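Local coordinates for protein haloacid dehalogenase-like hydrolase (Bacteroides thetaiotaomicron, PDB 4JB3) that dephosphorylates D-ribitol 5-phosphate and D-ribitol 1-phosphate, and also 5-amino-6-(5-phospho-D-ribitylamino)uracil, a step that could serve riboflavin biosynthesis, at residues A[26-31]-A[127-132]; A[50-55]-A[87-92]; A[65-70]-A[79-84]; A[109-114]-A[146-151]; A[190-195]-A[208-213]. All coordinates share one frame; numbering follows the deposited sequence.

Contact 1: A[26-31]-A[127-132]. With NA (sodium ion), chain B.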
# COMPACT_ATOMS: atom_id res chain seq x y z
N ASN A 26 13.39 7.71 -9.48
CA ASN A 26 12.04 7.61 -8.94
C ASN A 26 11.91 6.39 -8.05
O ASN A 26 12.55 5.37 -8.31
CB ASN A 26 11.01 7.48 -10.06
CG ASN A 26 11.33 8.36 -11.25
OD1 ASN A 26 11.21 9.59 -11.18
ND2 ASN A 26 11.74 7.74 -12.35
N ILE A 27 11.07 6.49 -7.02
CA ILE A 27 10.81 5.36 -6.14
C ILE A 27 9.31 5.20 -5.99
O ILE A 27 8.61 6.17 -5.71
CB ILE A 27 11.46 5.55 -4.74
CG1 ILE A 27 12.96 5.81 -4.88
CG2 ILE A 27 11.22 4.31 -3.88
CD1 ILE A 27 13.66 6.18 -3.58
N VAL A 28 8.83 3.98 -6.21
CA VAL A 28 7.40 3.67 -6.13
C VAL A 28 7.23 2.70 -4.97
O VAL A 28 7.79 1.60 -5.00
CB VAL A 28 6.89 3.04 -7.44
CG1 VAL A 28 5.41 2.66 -7.32
CG2 VAL A 28 7.08 4.00 -8.62
N PHE A 29 6.46 3.09 -3.96
CA PHE A 29 6.19 2.26 -2.79
C PHE A 29 4.78 1.69 -2.80
O PHE A 29 3.83 2.37 -3.18
CB PHE A 29 6.28 3.10 -1.51
CG PHE A 29 7.66 3.55 -1.13
CD1 PHE A 29 8.52 2.70 -0.44
CD2 PHE A 29 8.08 4.84 -1.43
CE1 PHE A 29 9.80 3.12 -0.07
CE2 PHE A 29 9.34 5.27 -1.06
CZ PHE A 29 10.21 4.41 -0.38
N ASP A 30 4.63 0.47 -2.31
CA ASP A 30 3.33 -0.03 -1.89
C ASP A 30 3.03 0.56 -0.51
O ASP A 30 3.93 1.09 0.16
CB ASP A 30 3.37 -1.55 -1.80
CG ASP A 30 1.99 -2.17 -1.70
OD1 ASP A 30 0.98 -1.45 -1.85
OD2 ASP A 30 1.92 -3.39 -1.49
N PHE A 31 1.77 0.49 -0.09
CA PHE A 31 1.35 0.97 1.23
C PHE A 31 1.44 -0.19 2.23
O PHE A 31 2.44 -0.30 2.96
CB PHE A 31 -0.07 1.55 1.14
CG PHE A 31 -0.57 2.12 2.44
CD1 PHE A 31 0.06 3.21 3.02
CD2 PHE A 31 -1.68 1.57 3.07
CE1 PHE A 31 -0.41 3.74 4.22
CE2 PHE A 31 -2.16 2.10 4.26
CZ PHE A 31 -1.51 3.19 4.83
N TYR A 127 6.41 7.93 -5.46
CA TYR A 127 5.01 7.63 -5.77
C TYR A 127 4.51 6.47 -4.96
O TYR A 127 5.30 5.62 -4.53
CB TYR A 127 4.85 7.30 -7.26
CG TYR A 127 5.36 8.38 -8.17
CD1 TYR A 127 4.60 9.50 -8.43
CD2 TYR A 127 6.61 8.28 -8.76
CE1 TYR A 127 5.06 10.49 -9.25
CE2 TYR A 127 7.09 9.27 -9.59
CZ TYR A 127 6.30 10.37 -9.84
OH TYR A 127 6.77 11.37 -10.67
N LEU A 128 3.20 6.40 -4.77
CA LEU A 128 2.59 5.23 -4.17
C LEU A 128 1.84 4.48 -5.25
O LEU A 128 1.19 5.09 -6.11
CB LEU A 128 1.61 5.63 -3.07
CG LEU A 128 1.08 4.51 -2.18
CD1 LEU A 128 2.00 4.32 -0.97
CD2 LEU A 128 -0.36 4.77 -1.73
N LEU A 129 1.94 3.16 -5.24
CA LEU A 129 1.12 2.33 -6.13
C LEU A 129 0.61 1.19 -5.29
O LEU A 129 1.39 0.33 -4.86
CB LEU A 129 1.94 1.82 -7.32
CG LEU A 129 1.26 0.86 -8.30
CD1 LEU A 129 0.12 1.55 -9.04
CD2 LEU A 129 2.25 0.26 -9.29
N SER A 130 -0.70 1.18 -5.01
CA SER A 130 -1.20 0.26 -4.01
C SER A 130 -2.60 -0.26 -4.26
O SER A 130 -3.48 0.47 -4.76
CB SER A 130 -1.15 0.91 -2.63
OG SER A 130 -1.36 -0.06 -1.61
N ASN A 131 -2.79 -1.52 -3.91
CA ASN A 131 -4.13 -2.07 -3.77
C ASN A 131 -4.72 -1.59 -2.47
O ASN A 131 -4.23 -1.91 -1.37
CB ASN A 131 -4.08 -3.59 -3.74
CG ASN A 131 -3.69 -4.19 -5.06
OD1 ASN A 131 -3.61 -3.49 -6.07
ND2 ASN A 131 -3.44 -5.49 -5.06
N THR A 132 -5.80 -0.83 -2.58
CA THR A 132 -6.40 -0.27 -1.39
C THR A 132 -7.86 0.08 -1.66
O THR A 132 -8.41 -0.30 -2.69
CB THR A 132 -5.56 0.92 -0.84
OG1 THR A 132 -5.99 1.27 0.48
CG2 THR A 132 -5.63 2.13 -1.76
NA NA B . 1.80 -5.01 0.06
O HOH W 1 8.99 11.29 -12.12
O HOH W 2 -0.84 -3.45 -2.84
O HOH W 3 1.08 -6.91 1.26
O HOH W 4 1.81 -6.44 -1.86

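Contact 2: A[50-55]-A[87-92]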
# COMPACT_ATOMS: atom_id res chain seq x y z
N LEU A 50 -17.41 -8.90 12.86
CA LEU A 50 -18.60 -8.39 12.15
C LEU A 50 -19.61 -9.47 11.82
O LEU A 50 -20.75 -9.16 11.47
CB LEU A 50 -18.19 -7.72 10.84
CG LEU A 50 -17.31 -6.49 10.83
CD1 LEU A 50 -17.14 -6.03 9.40
CD2 LEU A 50 -17.91 -5.39 11.68
N GLY A 51 -19.19 -10.73 11.89
CA GLY A 51 -20.04 -11.83 11.49
C GLY A 51 -19.50 -12.63 10.32
O GLY A 51 -20.12 -13.60 9.91
N LEU A 52 -18.36 -12.23 9.77
CA LEU A 52 -17.80 -12.97 8.65
C LEU A 52 -17.02 -14.16 9.18
O LEU A 52 -15.79 -14.14 9.25
CB LEU A 52 -16.91 -12.06 7.79
CG LEU A 52 -16.55 -12.58 6.39
CD1 LEU A 52 -17.79 -12.73 5.53
CD2 LEU A 52 -15.55 -11.65 5.72
N ALA A 53 -17.74 -15.21 9.55
CA ALA A 53 -17.15 -16.33 10.26
C ALA A 53 -16.08 -17.06 9.44
O ALA A 53 -15.20 -17.70 10.02
CB ALA A 53 -18.23 -17.29 10.72
N ASP A 54 -16.17 -16.98 8.12
CA ASP A 54 -15.21 -17.67 7.27
C ASP A 54 -14.15 -16.73 6.70
O ASP A 54 -13.56 -17.03 5.66
CB ASP A 54 -15.92 -18.44 6.14
CG ASP A 54 -16.76 -17.55 5.25
OD1 ASP A 54 -16.85 -16.33 5.50
OD2 ASP A 54 -17.37 -18.09 4.30
N ALA A 55 -13.91 -15.62 7.39
CA ALA A 55 -12.94 -14.62 6.93
C ALA A 55 -11.55 -15.19 6.64
O ALA A 55 -10.86 -14.69 5.75
CB ALA A 55 -12.84 -13.50 7.93
N ASP A 87 -24.76 -8.58 3.95
CA ASP A 87 -25.60 -9.69 3.53
C ASP A 87 -24.90 -11.02 3.82
O ASP A 87 -25.54 -11.99 4.23
CB ASP A 87 -25.94 -9.60 2.04
CG ASP A 87 -26.86 -8.44 1.71
OD1 ASP A 87 -27.47 -7.85 2.62
OD2 ASP A 87 -26.96 -8.12 0.51
N LEU A 88 -23.58 -11.06 3.62
CA LEU A 88 -22.80 -12.24 3.99
C LEU A 88 -22.84 -12.50 5.49
O LEU A 88 -22.91 -13.65 5.94
CB LEU A 88 -21.34 -12.08 3.56
CG LEU A 88 -21.01 -12.19 2.07
CD1 LEU A 88 -19.52 -12.05 1.85
CD2 LEU A 88 -21.49 -13.52 1.52
N CYS A 89 -22.78 -11.42 6.28
CA CYS A 89 -22.71 -11.53 7.73
C CYS A 89 -24.08 -11.76 8.34
O CYS A 89 -24.19 -12.10 9.52
CB CYS A 89 -22.11 -10.25 8.33
SG CYS A 89 -20.38 -9.96 7.95
N GLY A 90 -25.12 -11.55 7.55
CA GLY A 90 -26.47 -11.70 8.03
C GLY A 90 -26.94 -10.54 8.89
O GLY A 90 -27.89 -10.69 9.65
N ARG A 91 -26.28 -9.39 8.76
CA ARG A 91 -26.75 -8.19 9.44
C ARG A 91 -26.28 -6.89 8.79
O ARG A 91 -25.26 -6.86 8.11
CB ARG A 91 -26.41 -8.22 10.94
CG ARG A 91 -24.98 -7.86 11.30
CD ARG A 91 -24.95 -7.37 12.75
NE ARG A 91 -23.60 -7.05 13.20
CZ ARG A 91 -23.06 -5.83 13.20
NH1 ARG A 91 -23.75 -4.78 12.75
NH2 ARG A 91 -21.83 -5.66 13.64
N GLU A 92 -27.04 -5.83 9.01
CA GLU A 92 -26.74 -4.52 8.45
C GLU A 92 -25.56 -3.90 9.19
O GLU A 92 -25.58 -3.77 10.42
CB GLU A 92 -27.95 -3.61 8.59
CG GLU A 92 -27.76 -2.21 8.04
CD GLU A 92 -28.43 -2.03 6.69
OE1 GLU A 92 -28.84 -3.05 6.10
OE2 GLU A 92 -28.56 -0.88 6.24

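Contact 3: A[65-70]-A[79-84]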
# COMPACT_ATOMS: atom_id res chain seq x y z
N THR A 65 -10.08 -11.17 -3.42
CA THR A 65 -10.99 -11.75 -4.39
C THR A 65 -12.44 -11.44 -4.00
O THR A 65 -12.68 -10.81 -2.95
CB THR A 65 -10.83 -13.28 -4.48
OG1 THR A 65 -11.10 -13.86 -3.20
CG2 THR A 65 -9.41 -13.63 -4.90
N GLY A 66 -13.39 -11.85 -4.83
CA GLY A 66 -14.79 -11.63 -4.53
C GLY A 66 -15.13 -10.16 -4.36
O GLY A 66 -14.58 -9.30 -5.06
N ILE A 67 -16.02 -9.85 -3.42
CA ILE A 67 -16.44 -8.47 -3.21
C ILE A 67 -15.30 -7.61 -2.66
O ILE A 67 -15.31 -6.38 -2.81
CB ILE A 67 -17.69 -8.35 -2.31
CG1 ILE A 67 -17.42 -8.93 -0.91
CG2 ILE A 67 -18.89 -8.99 -2.97
CD1 ILE A 67 -18.51 -8.61 0.09
N PHE A 68 -14.32 -8.24 -2.02
CA PHE A 68 -13.15 -7.53 -1.54
C PHE A 68 -12.32 -7.01 -2.71
O PHE A 68 -11.89 -5.86 -2.69
CB PHE A 68 -12.33 -8.42 -0.59
CG PHE A 68 -13.02 -8.71 0.71
CD1 PHE A 68 -13.98 -9.71 0.79
CD2 PHE A 68 -12.72 -7.97 1.85
CE1 PHE A 68 -14.64 -9.97 1.99
CE2 PHE A 68 -13.37 -8.22 3.05
CZ PHE A 68 -14.33 -9.22 3.12
N GLN A 69 -12.13 -7.85 -3.73
CA GLN A 69 -11.49 -7.40 -4.96
C GLN A 69 -12.30 -6.32 -5.65
O GLN A 69 -11.75 -5.31 -6.11
CB GLN A 69 -11.30 -8.57 -5.93
CG GLN A 69 -10.87 -8.15 -7.33
CD GLN A 69 -10.45 -9.33 -8.18
OE1 GLN A 69 -10.81 -10.47 -7.90
NE2 GLN A 69 -9.66 -9.06 -9.22
N GLU A 70 -13.62 -6.52 -5.73
CA GLU A 70 -14.47 -5.54 -6.39
C GLU A 70 -14.35 -4.17 -5.73
O GLU A 70 -14.31 -3.15 -6.42
CB GLU A 70 -15.94 -6.02 -6.44
CG GLU A 70 -16.16 -7.13 -7.46
CD GLU A 70 -17.51 -7.78 -7.33
OE1 GLU A 70 -18.31 -7.34 -6.49
OE2 GLU A 70 -17.77 -8.76 -8.06
N ASP A 79 -20.09 1.95 0.03
CA ASP A 79 -21.44 1.66 0.51
C ASP A 79 -21.94 0.33 -0.05
O ASP A 79 -22.56 -0.46 0.67
CB ASP A 79 -22.37 2.81 0.09
CG ASP A 79 -23.69 2.81 0.84
OD1 ASP A 79 -23.74 2.37 2.01
OD2 ASP A 79 -24.69 3.29 0.27
N GLU A 80 -21.71 0.09 -1.33
CA GLU A 80 -22.14 -1.17 -1.95
C GLU A 80 -21.43 -2.36 -1.31
O GLU A 80 -22.04 -3.41 -1.06
CB GLU A 80 -21.89 -1.14 -3.46
CG GLU A 80 -22.83 -0.22 -4.22
CD GLU A 80 -22.50 -0.12 -5.69
OE1 GLU A 80 -21.30 0.04 -6.03
OE2 GLU A 80 -23.43 -0.19 -6.52
N PHE A 81 -20.14 -2.21 -1.04
CA PHE A 81 -19.40 -3.25 -0.37
C PHE A 81 -19.96 -3.50 1.03
O PHE A 81 -20.14 -4.65 1.45
CB PHE A 81 -17.91 -2.88 -0.29
CG PHE A 81 -17.11 -3.79 0.59
CD1 PHE A 81 -16.54 -4.96 0.08
CD2 PHE A 81 -16.91 -3.48 1.93
CE1 PHE A 81 -15.82 -5.81 0.91
CE2 PHE A 81 -16.18 -4.32 2.75
CZ PHE A 81 -15.63 -5.48 2.24
N ARG A 82 -20.22 -2.42 1.76
CA ARG A 82 -20.81 -2.50 3.09
C ARG A 82 -22.11 -3.31 3.07
O ARG A 82 -22.33 -4.19 3.90
CB ARG A 82 -21.10 -1.09 3.61
CG ARG A 82 -21.77 -1.06 4.97
CD ARG A 82 -22.53 0.24 5.16
NE ARG A 82 -23.55 0.44 4.13
CZ ARG A 82 -24.75 -0.14 4.16
NH1 ARG A 82 -25.09 -0.94 5.16
NH2 ARG A 82 -25.62 0.09 3.18
N LYS A 83 -22.96 -3.00 2.09
CA LYS A 83 -24.22 -3.72 1.93
C LYS A 83 -23.98 -5.21 1.65
O LYS A 83 -24.58 -6.07 2.30
CB LYS A 83 -25.02 -3.07 0.79
CG LYS A 83 -26.47 -3.50 0.70
CD LYS A 83 -26.64 -4.74 -0.15
CE LYS A 83 -28.11 -5.11 -0.24
NZ LYS A 83 -28.30 -6.48 -0.79
N GLN A 84 -23.13 -5.52 0.69
CA GLN A 84 -22.92 -6.92 0.33
C GLN A 84 -22.18 -7.72 1.41
O GLN A 84 -22.47 -8.90 1.61
CB GLN A 84 -22.25 -7.05 -1.04
CG GLN A 84 -23.17 -6.57 -2.16
CD GLN A 84 -22.62 -6.79 -3.55
OE1 GLN A 84 -21.89 -7.75 -3.80
NE2 GLN A 84 -22.96 -5.89 -4.47
O HOH W 5 -20.90 -8.08 -6.24

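Contact 4: A[109-114]-A[146-151]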
# COMPACT_ATOMS: atom_id res chain seq x y z
N VAL A 109 1.88 2.87 12.23
CA VAL A 109 3.04 3.05 11.35
C VAL A 109 4.33 3.25 12.14
O VAL A 109 4.32 3.89 13.20
CB VAL A 109 2.83 4.23 10.36
CG1 VAL A 109 2.72 5.54 11.11
CG2 VAL A 109 3.96 4.31 9.35
N ASP A 110 5.42 2.67 11.65
CA ASP A 110 6.75 2.95 12.18
C ASP A 110 7.18 4.31 11.65
O ASP A 110 7.43 4.47 10.44
CB ASP A 110 7.73 1.87 11.71
CG ASP A 110 9.15 2.07 12.26
OD1 ASP A 110 9.40 3.06 12.98
OD2 ASP A 110 10.01 1.21 11.97
N LEU A 111 7.23 5.29 12.54
CA LEU A 111 7.58 6.64 12.15
C LEU A 111 9.00 6.73 11.58
O LEU A 111 9.31 7.68 10.87
CB LEU A 111 7.39 7.59 13.34
CG LEU A 111 5.94 7.69 13.79
CD1 LEU A 111 5.80 8.52 15.06
CD2 LEU A 111 5.10 8.28 12.67
N ARG A 112 9.86 5.76 11.87
CA ARG A 112 11.17 5.76 11.23
C ARG A 112 11.03 5.67 9.71
O ARG A 112 11.80 6.28 8.97
CB ARG A 112 12.04 4.60 11.72
CG ARG A 112 12.34 4.65 13.21
CD ARG A 112 13.20 3.46 13.62
NE ARG A 112 12.57 2.18 13.30
CZ ARG A 112 13.14 1.00 13.53
NH1 ARG A 112 14.34 0.94 14.10
NH2 ARG A 112 12.50 -0.11 13.18
N LYS A 113 10.06 4.90 9.24
CA LYS A 113 9.87 4.73 7.81
C LYS A 113 9.34 6.01 7.18
O LYS A 113 9.78 6.40 6.10
CB LYS A 113 8.95 3.54 7.52
CG LYS A 113 9.63 2.20 7.83
CD LYS A 113 8.69 1.04 7.50
CE LYS A 113 9.40 -0.30 7.67
NZ LYS A 113 8.45 -1.42 7.37
N LEU A 114 8.39 6.65 7.85
CA LEU A 114 7.84 7.91 7.33
C LEU A 114 8.92 8.98 7.27
O LEU A 114 9.01 9.70 6.27
CB LEU A 114 6.67 8.39 8.18
CG LEU A 114 5.41 7.54 8.09
CD1 LEU A 114 4.26 8.23 8.82
CD2 LEU A 114 5.03 7.26 6.63
N SER A 146 -0.97 9.21 11.43
CA SER A 146 0.02 8.95 12.47
C SER A 146 0.08 10.10 13.47
O SER A 146 -0.54 11.13 13.27
CB SER A 146 1.41 8.75 11.86
OG SER A 146 2.11 9.98 11.75
N SER A 147 0.87 9.91 14.53
CA SER A 147 1.02 10.95 15.55
C SER A 147 1.74 12.19 15.04
O SER A 147 1.71 13.23 15.70
CB SER A 147 1.75 10.39 16.76
OG SER A 147 3.04 9.92 16.40
N GLU A 148 2.39 12.09 13.89
CA GLU A 148 3.02 13.26 13.26
C GLU A 148 2.00 14.17 12.58
O GLU A 148 2.30 15.32 12.26
CB GLU A 148 4.11 12.82 12.27
CG GLU A 148 5.39 12.32 12.93
CD GLU A 148 6.09 13.39 13.75
OE1 GLU A 148 6.03 14.58 13.36
OE2 GLU A 148 6.68 13.06 14.80
N GLY A 149 0.79 13.64 12.36
CA GLY A 149 -0.32 14.46 11.91
C GLY A 149 -0.30 14.84 10.45
O GLY A 149 -1.01 15.76 10.03
N LYS A 150 0.50 14.12 9.67
CA LYS A 150 0.60 14.37 8.24
C LYS A 150 -0.08 13.25 7.47
O LYS A 150 0.14 12.08 7.76
CB LYS A 150 2.07 14.46 7.84
CG LYS A 150 2.80 15.63 8.48
CD LYS A 150 4.31 15.51 8.33
CE LYS A 150 4.74 15.60 6.87
NZ LYS A 150 4.33 16.89 6.25
N PRO A 151 -0.92 13.60 6.49
CA PRO A 151 -1.55 12.56 5.68
C PRO A 151 -0.54 11.84 4.78
O PRO A 151 0.55 12.38 4.51
CB PRO A 151 -2.53 13.36 4.81
CG PRO A 151 -1.85 14.68 4.63
CD PRO A 151 -1.26 14.95 6.00

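Contact 5: A[190-195]-A[208-213]. With NA (sodium ion), chain B.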
# COMPACT_ATOMS: atom_id res chain seq x y z
N LEU A 190 12.76 2.53 -8.88
CA LEU A 190 12.79 1.41 -7.95
C LEU A 190 11.39 1.16 -7.40
O LEU A 190 10.79 2.04 -6.78
CB LEU A 190 13.74 1.70 -6.78
CG LEU A 190 13.89 0.52 -5.81
CD1 LEU A 190 14.64 -0.65 -6.43
CD2 LEU A 190 14.59 0.98 -4.55
N PHE A 191 10.90 -0.05 -7.63
CA PHE A 191 9.59 -0.46 -7.18
C PHE A 191 9.76 -1.29 -5.91
O PHE A 191 10.46 -2.30 -5.92
CB PHE A 191 8.88 -1.26 -8.27
CG PHE A 191 7.55 -1.83 -7.86
CD1 PHE A 191 6.54 -1.03 -7.33
CD2 PHE A 191 7.28 -3.18 -8.04
CE1 PHE A 191 5.30 -1.57 -6.97
CE2 PHE A 191 6.06 -3.72 -7.69
CZ PHE A 191 5.07 -2.92 -7.16
N VAL A 192 9.13 -0.85 -4.83
CA VAL A 192 9.27 -1.45 -3.51
C VAL A 192 7.94 -2.05 -3.05
O VAL A 192 6.99 -1.32 -2.78
CB VAL A 192 9.73 -0.41 -2.47
CG1 VAL A 192 10.03 -1.09 -1.13
CG2 VAL A 192 10.94 0.37 -2.96
N ASP A 193 7.87 -3.38 -2.98
CA ASP A 193 6.62 -4.07 -2.72
C ASP A 193 6.96 -5.38 -2.05
O ASP A 193 7.92 -6.05 -2.42
CB ASP A 193 5.90 -4.32 -4.07
CG ASP A 193 4.44 -4.70 -3.90
OD1 ASP A 193 4.12 -5.63 -3.13
OD2 ASP A 193 3.58 -4.07 -4.56
N ASP A 194 6.18 -5.76 -1.03
CA ASP A 194 6.45 -7.01 -0.33
C ASP A 194 5.89 -8.24 -1.03
O ASP A 194 6.19 -9.38 -0.62
CB ASP A 194 5.94 -6.95 1.12
CG ASP A 194 4.44 -6.74 1.19
OD1 ASP A 194 3.95 -5.80 0.54
OD2 ASP A 194 3.75 -7.50 1.90
N GLY A 195 5.06 -8.03 -2.06
CA GLY A 195 4.39 -9.14 -2.72
C GLY A 195 5.11 -9.66 -3.94
O GLY A 195 5.43 -8.89 -4.86
N GLU A 208 13.50 -1.56 -11.67
CA GLU A 208 14.35 -2.13 -10.63
C GLU A 208 13.42 -2.46 -9.48
O GLU A 208 12.43 -1.75 -9.23
CB GLU A 208 15.42 -1.12 -10.20
CG GLU A 208 16.46 -0.81 -11.27
CD GLU A 208 17.39 -1.98 -11.55
OE1 GLU A 208 17.65 -2.78 -10.63
OE2 GLU A 208 17.88 -2.09 -12.70
N THR A 209 13.69 -3.55 -8.77
CA THR A 209 12.79 -3.96 -7.69
C THR A 209 13.50 -4.22 -6.37
O THR A 209 14.67 -4.60 -6.32
CB THR A 209 11.94 -5.20 -8.06
OG1 THR A 209 12.81 -6.32 -8.29
CG2 THR A 209 11.11 -4.95 -9.32
N PHE A 210 12.75 -4.01 -5.30
CA PHE A 210 13.19 -4.32 -3.95
C PHE A 210 11.98 -4.89 -3.23
O PHE A 210 10.93 -4.24 -3.16
CB PHE A 210 13.71 -3.06 -3.25
CG PHE A 210 13.96 -3.23 -1.77
CD1 PHE A 210 14.49 -4.41 -1.26
CD2 PHE A 210 13.69 -2.19 -0.89
CE1 PHE A 210 14.72 -4.55 0.11
CE2 PHE A 210 13.94 -2.32 0.47
CZ PHE A 210 14.44 -3.51 0.96
N GLN A 211 12.13 -6.11 -2.71
CA GLN A 211 11.04 -6.81 -2.02
C GLN A 211 11.36 -6.95 -0.52
O GLN A 211 11.93 -7.97 -0.08
CB GLN A 211 10.75 -8.18 -2.66
CG GLN A 211 9.54 -8.90 -2.04
CD GLN A 211 9.12 -10.17 -2.78
OE1 GLN A 211 9.66 -10.50 -3.83
NE2 GLN A 211 8.12 -10.86 -2.24
N PRO A 212 11.01 -5.93 0.27
CA PRO A 212 11.23 -6.05 1.71
C PRO A 212 10.26 -7.03 2.35
O PRO A 212 9.22 -7.37 1.77
CB PRO A 212 10.94 -4.63 2.21
CG PRO A 212 9.94 -4.08 1.23
CD PRO A 212 10.36 -4.66 -0.11
N GLU A 213 10.61 -7.48 3.55
CA GLU A 213 9.72 -8.30 4.37
C GLU A 213 8.72 -7.40 5.06
O GLU A 213 9.09 -6.38 5.64
CB GLU A 213 10.53 -9.05 5.42
CG GLU A 213 9.69 -9.98 6.28
CD GLU A 213 10.53 -10.78 7.25
OE1 GLU A 213 11.69 -10.39 7.49
OE2 GLU A 213 10.03 -11.79 7.78
NA NA B . 1.80 -5.01 0.06
O HOH W 4 1.81 -6.44 -1.86
O HOH W 3 1.08 -6.91 1.26

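Contact 1: A[26-31]-A[127-132]
Asp30 and Ser130 meet side chain to side chain at the C-terminal ends of two neighbouring parallel strands, 26-29 and 125-130, in the Rossmann-like core of the HAD fold. Ser130 turns its hydroxyl anti to its own amide nitrogen (chi1 -167°), and from there OG donates to Asp30 OD1 at 2.7 Å, almost in line with that C-O bond. The amide of Phe31 reaches the same oxygen from above the carboxylate plane. Lys169 adds a salt bridge to it, and water 2 links it to Asn131 N. With Asp30 CG likewise anti to its nitrogen (chi1 -166°), the second oxygen, OD2, binds the sodium ion at 2.2 Å.

Upstream, the strands are laced by bonds from Tyr127 N to Ile27 O, Phe29 N to Tyr127 O and Leu129 N to Phe29 O. On one face Val28 CG1 presses on Leu129 CB at 3.6 Å, and the Tyr127 ring offers its edge to Asn26 CB. On the other, Leu128 CD1 lies 3.5 Å from Phe29 O and reaches on to Phe31 CB. An alanine in place of Ser130 is likely to leave Asp30 OD1 without one of its donors and its carboxylate less firmly set. With one oxygen gripped by protein donors and the other on the cation, this carboxylate is probably held in one rotation, which suits its role, inferred by similarity, as nucleophile and magnesium ligand.

Contact 2: A[50-55]-A[87-92]
At the C-terminal end of helix 40-50, Leu50 O lies beside Cys89, 3.6 Å from Cys89 CB. The same oxygen sits obliquely to the Arg91 guanidinium, 3.9 Å from NE, while the far end of that arginine forms a salt bridge with Glu97. Gly51 follows with positive phi (117°) as the closing residue of a Schellman motif. Here the two backbones come close, the CA atoms of Gly51 and Cys89 being 4.6 Å apart, and a side chain on the glycine would run into Cys89 CB. Leu52, at the centre of an inverse gamma turn, brings its backbone N to 3.5 Å from Cys89 SG, and the sulfur packs against Leu50 O and Gly51 C as well. Leu52 CG, anti to the backbone N (chi1 -165°), carries CD1 up to Leu88 CB at 4.1 Å, where the two leucines lie side by side and point the same way. From Leu52 the chain enters a type I turn to Ala55.

Helix 78-89 also finishes in a Schellman motif, at Gly90, so the contact joins two helix ends. Leu50 rests on Ala101 of helix 95-103, and Leu52 touches Phe47 of helix 40-50 and Phe68 of helix 66-72.

Contact 3: A[65-70]-A[79-84]
Helix segments 66-70 and 79-84 run nearly antiparallel, at 173°, with a closest approach of their axes of 10.1 Å and with Ile67 nearest Phe81. Joined by a brief loop, they form a helical hairpin in the all-helical insert between the first two strands of the core, placed like the cap of other HAD phosphatases.

The Phe81 ring reaches across to helix 66-72. Its CG stands anti to the backbone N (chi1 170°), which drives the ring edge-on at Phe68 in a T-shaped stack with planes at 78°. Within it Phe81 CZ comes to 3.6 Å from Phe68 CE2, and CE1 stands over the centre of the Phe68 face. Ile67 flanks the same ring: its O lies near the ring plane, 3.4 Å from Phe81 CD1, and its CG1 packs on Phe81 CE1 at 4.0 Å. An alanine at Phe68 would probably leave the edge of Phe81 without the face it abuts and open a gap beside Phe47, whose ring also meets Phe68 edge-to-face. Ile67 CG2 touches the amide oxygen of Gln84 at 3.4 Å. That oxygen, Gln84 OE1, and Glu70 OE1 each accept a 2.7 Å hydrogen bond from water 5.

Contact 4: A[109-114]-A[146-151]
No flat group lies between Leu111 and Ser146, which meet through aliphatic carbons and a hydroxyl; the flat groups stand to one side. There the Arg112 guanidinium turns its edge to the Asp110 carboxylate, with OD2 in the guanidinium plane: NE uses the syn lone pair of OD2 at 3.0 Å and NH2 comes to the same oxygen. Asp110 also N-caps helix 111-120, its OD1 accepting from Arg112 N, met from above the carboxylate plane.

Across the contact Leu111 splits its methyls, with CD2 against Ser146 OG at 3.6 Å and CD1 against Ser147 OG at 3.4 Å. Val109 CG1 packs on Ser146 CB at 3.5 Å, and Leu114 CD1 approaches that serine from the next turn of the helix. Ser146 OG accepts from Glu148 N at 3.0 Å, an ST turn inside the type I turn from Ser146 to Gly149. The groups facing the two serine hydroxyls are leucine methyls, so the helix start is joined to the loop before strand 158-161 by van der Waals packing at the surface.

Contact 5: A[190-195]-A[208-213]
Val192 and Pro212 cross at about a right angle, Val192 CG1 lying 3.7 Å from Pro212 CD. Pro212 CD also sits over the centre of one face of the Phe210 ring, with Val192 CG1 3.8 Å from Phe210 CD2. Leu190, on the same side of the sheet, lays CD1 against Phe210 CB at 4.1 Å; helix 219-226 covers Leu190 and Phe210, and Val34 of helix 31-35 touches Val192 and Pro212. On the reverse side Phe191 meets Thr209 CG2 with its ring edge.

The two strands belong to a parallel beta-alpha-beta unit, made of strand 189-192, helix 196-204 and strand 208-210, at the border of the HAD core sheet. Its ladder runs from Phe191 N to Glu208 O, Phe210 N to Phe191 O and Asp193 N to Phe210 O.

Gln211 CG stands anti to its backbone N (chi1 -175°), which takes NE2 to Asp194 O at 2.9 Å, well above the carbonyl plane. Asp194 CG, between its N and carbonyl carbon (chi1 61°), puts OD1 on the sodium ion at 2.3 Å, while CB lies against Pro212 O. Asp193 OD1 accepts from Gly195 N at 2.8 Å in an Asx turn, and OD2 forms a salt bridge with Lys169.

How the contacts relate
Contacts 1 and 5 share one parallel sheet and one cation. Strands 26-29 and 189-192 are neighbours, probably hydrogen-bonded from Val192 N to Val28 O (2.8 Å), and the sodium ion is bound by Asp30 of contact 1, Asp194 of contact 5, Gly32 and waters 3 and 4. Lys169 pairs with both Asp30 and Asp193. Contacts 2 and 3 lie in the helical insert and share helix 78-89, touching where Leu52 CD2 meets Phe68 CZ at 3.8 Å. Contact 3 approaches contact 1 to about 7 Å between nearest atoms. Contact 4 lies at the surface away from the metal, its centre about 16 Å from that of contact 1 and its nearest atoms about 5 Å from contact 5.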